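Local atomic coordinates of spartin (Homo sapiens, PDB entry 4U7I), a protein that acts as a lipophagy receptor and lipid transfer protein in lipid droplet turnover, and binds the ESCRT-III protein IST1 through its MIT domain. Residues A[44-47]-A[48-51]. Sequence-based numbering, arbitrary orientation.
Sequences IGHL and LRGI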
loop_
_atom_site.group_PDB
_atom_site.type_symbol
_atom_site.label_atom_id
_atom_site.label_comp_id
_atom_site.label_asym_id
_atom_site.label_seq_id
_atom_site.Cartn_x
_atom_site.Cartn_y
_atom_site.Cartn_z
ATOM N N ILE A 44 -0.235 0.757 -6.166
ATOM C CA ILE A 44 -1.027 1.988 -6.077
ATOM C C ILE A 44 -2.488 1.732 -6.454
ATOM O O ILE A 44 -3.392 2.223 -5.781
ATOM C CB ILE A 44 -0.418 3.102 -6.966
ATOM C CG1 ILE A 44 0.856 3.630 -6.306
ATOM C CG2 ILE A 44 -1.407 4.235 -7.164
ATOM C CD1 ILE A 44 1.658 4.606 -7.152
ATOM N N GLY A 45 -2.718 0.939 -7.499
ATOM C CA GLY A 45 -4.074 0.640 -7.935
ATOM C C GLY A 45 -4.870 -0.033 -6.831
ATOM O O GLY A 45 -6.011 0.342 -6.543
ATOM N N HIS A 46 -4.262 -1.033 -6.203
ATOM C CA HIS A 46 -4.932 -1.742 -5.118
ATOM C C HIS A 46 -5.117 -0.847 -3.901
ATOM O O HIS A 46 -6.167 -0.902 -3.252
ATOM C CB HIS A 46 -4.153 -2.998 -4.744
ATOM C CG HIS A 46 -4.024 -3.963 -5.879
ATOM N ND1 HIS A 46 -5.110 -4.620 -6.413
ATOM C CD2 HIS A 46 -2.952 -4.357 -6.601
ATOM C CE1 HIS A 46 -4.709 -5.385 -7.412
ATOM N NE2 HIS A 46 -3.405 -5.243 -7.549
ATOM N N LEU A 47 -4.114 -0.029 -3.581
ATOM C CA LEU A 47 -4.224 0.846 -2.407
ATOM C C LEU A 47 -5.387 1.813 -2.599
ATOM O O LEU A 47 -6.217 2.009 -1.701
ATOM C CB LEU A 47 -2.930 1.639 -2.155
ATOM C CG LEU A 47 -1.727 0.791 -1.731
ATOM C CD1 LEU A 47 -0.453 1.565 -1.949
ATOM C CD2 LEU A 47 -1.868 0.404 -0.271
ATOM N N LEU A 48 -5.443 2.421 -3.777
ATOM C CA LEU A 48 -6.487 3.399 -4.066
ATOM C C LEU A 48 -7.872 2.797 -3.902
ATOM O O LEU A 48 -8.768 3.429 -3.346
ATOM C CB LEU A 48 -6.335 3.953 -5.482
ATOM C CG LEU A 48 -5.207 4.953 -5.732
ATOM C CD1 LEU A 48 -5.075 5.178 -7.230
ATOM C CD2 LEU A 48 -5.449 6.275 -4.996
ATOM N N ARG A 49 -8.047 1.571 -4.379
ATOM C CA ARG A 49 -9.359 0.946 -4.306
ATOM C C ARG A 49 -9.778 0.693 -2.863
ATOM O O ARG A 49 -10.918 0.964 -2.487
ATOM C CB ARG A 49 -9.376 -0.369 -5.077
ATOM C CG ARG A 49 -10.744 -1.037 -5.067
ATOM C CD ARG A 49 -10.772 -2.246 -5.976
ATOM N NE ARG A 49 -9.900 -3.310 -5.485
ATOM C CZ ARG A 49 -8.672 -3.542 -5.938
ATOM N NH1 ARG A 49 -8.161 -2.783 -6.899
ATOM N NH2 ARG A 49 -7.957 -4.538 -5.434
ATOM N N GLY A 50 -8.865 0.146 -2.072
ATOM C CA GLY A 50 -9.145 -0.161 -0.676
ATOM C C GLY A 50 -9.480 1.095 0.111
ATOM O O GLY A 50 -10.377 1.096 0.950
ATOM N N ILE A 51 -8.762 2.174 -0.177
ATOM C CA ILE A 51 -8.940 3.439 0.536
ATOM C C ILE A 51 -10.273 4.083 0.159
ATOM O O ILE A 51 -10.892 4.789 0.963
ATOM C CB ILE A 51 -7.760 4.394 0.239
ATOM C CG1 ILE A 51 -6.495 3.866 0.913
ATOM C CG2 ILE A 51 -8.051 5.805 0.724
ATOM C CD1 ILE A 51 -5.191 4.445 0.334
#
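The last two turns of helix 33-51, the second of the three MIT helices, carry a side-chain hydrogen bond between His46 and Arg49, three residues apart. Arg49 NH2 donates to His46 ND1 at 3.0 Å, and the bond is nearly straight, with an N-H...N angle of 167°. The donor lies in the imidazole plane and ND1 lies in the guanidinium plane, yet the two planes stand 89° apart: each group meets the other at an edge. The arginine gets there by starting with CG anti to its own N, running extended through chi2, then folding at chi3 (66°), which turns the guanidinium back toward the ring. Because ND1 accepts here, the proton of a neutral His46 would be expected on NE2, and the neighbouring positive charge should disfavour a second proton.

The backbone keeps regular alpha-helical bonds, from Leu48 N to Ile44 O (2.9 Å) through to Ile51 N to Leu47 O (3.0 Å). Ile44 and Leu48 lie alongside each other, with Ile44 CG2 against Leu48 CD1 at 3.8 Å. Ile51 runs its CG1 branch, set beside its backbone N, along the preceding turn, with CD1 3.3 Å from Leu47 O.

His46 and Arg49 face helix 5-29, where the imidazole meets the Phe20 ring with the planes close to parallel. Leu47 reaches Ala17 of that helix, Met75 of helix 63-90 and an aromatic side chain of the bound IST1 peptide, while Ile44 packs on Val82 and Leu86 and Ile51 on Lys76, tying the C-terminal end of helix 33-51 to helix 63-90.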